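Local coordinates for protein insect group II chitinase (PDB 5Y2A) that probably hydrolyses internal beta-1,4 linkages of chitin as the second catalytic domain of a family 18 insect group II chitinase, at residues Phe226-Trp231 with Arg333-Gly338. Numbering follows the deposited sequence.
With NAG (2-acetamido-2-deoxy-beta-D-glucopyranose), chain C.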
loop_
_atom_site.group_PDB
_atom_site.type_symbol
_atom_site.label_atom_id
_atom_site.label_comp_id
_atom_site.label_asym_id
_atom_site.label_seq_id
_atom_site.Cartn_x
_atom_site.Cartn_y
_atom_site.Cartn_z
ATOM N N PHE A 226 10.692 -24.692 -13.378
ATOM C CA PHE A 226 11.991 -24.700 -12.715
ATOM C C PHE A 226 11.820 -24.784 -11.208
ATOM O O PHE A 226 12.479 -25.593 -10.543
ATOM C CB PHE A 226 12.820 -23.465 -13.075
ATOM C CG PHE A 226 14.175 -23.458 -12.414
ATOM C CD1 PHE A 226 14.330 -23.017 -11.101
ATOM C CD2 PHE A 226 15.289 -23.936 -13.090
ATOM C CE1 PHE A 226 15.566 -23.043 -10.483
ATOM C CE2 PHE A 226 16.527 -23.956 -12.482
ATOM C CZ PHE A 226 16.667 -23.514 -11.174
ATOM N N THR A 227 10.942 -23.945 -10.649
ATOM C CA THR A 227 10.750 -23.913 -9.202
ATOM C C THR A 227 10.443 -25.298 -8.651
ATOM O O THR A 227 11.014 -25.721 -7.637
ATOM C CB THR A 227 9.618 -22.946 -8.846
ATOM O OG1 THR A 227 9.927 -21.632 -9.332
ATOM C CG2 THR A 227 9.419 -22.908 -7.346
ATOM N N VAL A 228 9.530 -26.016 -9.307
ATOM C CA VAL A 228 9.126 -27.332 -8.823
ATOM C C VAL A 228 10.296 -28.301 -8.897
ATOM O O VAL A 228 10.599 -29.012 -7.931
ATOM C CB VAL A 228 7.908 -27.848 -9.610
ATOM C CG1 VAL A 228 7.638 -29.313 -9.278
ATOM C CG2 VAL A 228 6.673 -27.001 -9.305
ATOM N N ASN A 229 10.972 -28.344 -10.046
ATOM C CA ASN A 229 12.104 -29.250 -10.187
ATOM C C ASN A 229 13.247 -28.870 -9.258
ATOM O O ASN A 229 13.958 -29.752 -8.757
ATOM C CB ASN A 229 12.561 -29.285 -11.644
ATOM C CG ASN A 229 11.666 -30.150 -12.497
ATOM O OD1 ASN A 229 11.718 -31.376 -12.417
ATOM N ND2 ASN A 229 10.825 -29.520 -13.312
ATOM N N TYR A 230 13.421 -27.575 -8.985
ATOM C CA TYR A 230 14.475 -27.160 -8.064
ATOM C C TYR A 230 14.205 -27.669 -6.652
ATOM O O TYR A 230 15.116 -28.172 -5.985
ATOM C CB TYR A 230 14.611 -25.637 -8.067
ATOM C CG TYR A 230 15.898 -25.142 -7.444
ATOM C CD1 TYR A 230 17.130 -25.414 -8.035
ATOM C CD2 TYR A 230 15.883 -24.413 -6.257
ATOM C CE1 TYR A 230 18.311 -24.963 -7.468
ATOM C CE2 TYR A 230 17.061 -23.958 -5.683
ATOM C CZ TYR A 230 18.271 -24.235 -6.295
ATOM O OH TYR A 230 19.442 -23.785 -5.729
ATOM N N TRP A 231 12.960 -27.557 -6.181
ATOM C CA TRP A 231 12.614 -28.108 -4.872
ATOM C C TRP A 231 12.841 -29.614 -4.830
ATOM O O TRP A 231 13.370 -30.145 -3.843
ATOM C CB TRP A 231 11.163 -27.776 -4.522
ATOM C CG TRP A 231 11.029 -26.441 -3.884
ATOM C CD1 TRP A 231 10.887 -25.240 -4.514
ATOM C CD2 TRP A 231 11.069 -26.161 -2.486
ATOM N NE1 TRP A 231 10.812 -24.230 -3.588
ATOM C CE2 TRP A 231 10.933 -24.768 -2.335
ATOM C CE3 TRP A 231 11.213 -26.952 -1.341
ATOM C CZ2 TRP A 231 10.939 -24.149 -1.089
ATOM C CZ3 TRP A 231 11.202 -26.335 -0.104
ATOM C CH2 TRP A 231 11.065 -24.947 0.012
ATOM N N ARG A 333 -0.590 -33.384 -11.573
ATOM C CA ARG A 333 -0.926 -34.795 -11.635
ATOM C C ARG A 333 0.127 -35.580 -12.412
ATOM O O ARG A 333 0.523 -36.675 -11.989
ATOM C CB ARG A 333 -2.313 -34.971 -12.244
ATOM C CG ARG A 333 -2.876 -36.333 -11.991
ATOM C CD ARG A 333 -4.362 -36.348 -12.176
ATOM N NE ARG A 333 -4.866 -37.708 -12.070
ATOM C CZ ARG A 333 -6.151 -38.019 -11.967
ATOM N NH1 ARG A 333 -7.066 -37.060 -11.958
ATOM N NH2 ARG A 333 -6.520 -39.288 -11.871
ATOM N N ALA A 334 0.618 -35.028 -13.523
ATOM C CA ALA A 334 1.631 -35.724 -14.310
ATOM C C ALA A 334 2.926 -35.898 -13.529
ATOM O O ALA A 334 3.559 -36.958 -13.598
ATOM C CB ALA A 334 1.889 -34.976 -15.618
ATOM N N MET A 335 3.349 -34.857 -12.807
ATOM C CA MET A 335 4.531 -34.889 -11.951
ATOM C C MET A 335 4.307 -35.649 -10.651
ATOM O O MET A 335 5.264 -35.810 -9.882
ATOM C CB MET A 335 4.978 -33.456 -11.636
ATOM C CG MET A 335 5.569 -32.697 -12.810
ATOM S SD MET A 335 7.272 -33.172 -13.159
ATOM C CE MET A 335 8.094 -32.408 -11.772
ATOM N N GLU A 336 3.077 -36.089 -10.377
ATOM C CA GLU A 336 2.749 -36.829 -9.156
ATOM C C GLU A 336 3.106 -36.031 -7.900
ATOM O O GLU A 336 3.716 -36.542 -6.957
ATOM C CB GLU A 336 3.426 -38.204 -9.160
ATOM C CG GLU A 336 3.073 -39.032 -10.394
ATOM C CD GLU A 336 3.817 -40.353 -10.460
ATOM O OE1 GLU A 336 3.157 -41.396 -10.637
ATOM O OE2 GLU A 336 5.062 -40.345 -10.347
ATOM N N LEU A 337 2.688 -34.769 -7.880
ATOM C CA LEU A 337 2.968 -33.885 -6.760
ATOM C C LEU A 337 1.858 -34.029 -5.719
ATOM O O LEU A 337 0.970 -34.873 -5.844
ATOM C CB LEU A 337 3.114 -32.446 -7.251
ATOM C CG LEU A 337 4.158 -32.257 -8.355
ATOM C CD1 LEU A 337 4.233 -30.798 -8.794
ATOM C CD2 LEU A 337 5.525 -32.759 -7.896
ATOM N N GLY A 338 1.897 -33.192 -4.678
ATOM C CA GLY A 338 0.920 -33.302 -3.604
ATOM C C GLY A 338 -0.415 -32.649 -3.891
ATOM O O GLY A 338 -1.436 -33.044 -3.315
HETATM C C1 NAG C . 10.779 -28.527 -17.006
HETATM C C2 NAG C . 10.928 -28.671 -18.514
HETATM C C3 NAG C . 11.749 -29.918 -18.852
HETATM C C4 NAG C . 13.064 -29.948 -18.079
HETATM C C5 NAG C . 12.816 -29.694 -16.594
HETATM C C6 NAG C . 14.090 -29.546 -15.792
HETATM C C7 NAG C . 9.296 -27.912 -20.181
HETATM C C8 NAG C . 7.952 -28.150 -20.801
HETATM N N2 NAG C . 9.637 -28.733 -19.181
HETATM O O3 NAG C . 11.980 -29.924 -20.257
HETATM O O4 NAG C . 13.643 -31.249 -18.135
HETATM O O5 NAG C . 12.058 -28.490 -16.407
HETATM O O6 NAG C . 14.780 -28.346 -16.118
HETATM O O7 NAG C . 10.034 -27.010 -20.558
#
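V228 meets M335 and L337, and its helix neighbour N229 meets M335, where helix 322-334 gives way to the next strand; N229 illustrates how one amide can serve two unlike surroundings. From CB the chain turns CG anti to the carbonyl carbon, beside the backbone N (chi1 -78°), and N229 CG comes within 4.1 Å of NAG C6. From there the amide forks: OD1 lies 3.8 Å from M335 CE, a van der Waals touch in which the two side chains cross at about a right angle, while ND2 hydrogen-bonds N225 O and stands 3.5 Å from NAG O5. The sugar is probably N-linked to N225, which begins an Asn-Phe-Thr sequon. In the TIM barrel of family 18, helix 224-233 packs outside the barrel against strand 241-254, and a Schellman motif at E336 turns the chain into the adjacent parallel strand, 339-343. The V228 part of the contact is apolar: CG1, anti to the backbone N (chi1 170°), reaches L337 CD1 at 3.7 Å and M335 CE at 4.0 Å. With an alanine in place of N229 the amide is gone, which would probably leave N225 O without this donor and one flank of the M335 methyl uncovered. V243 backs both V228 and L337.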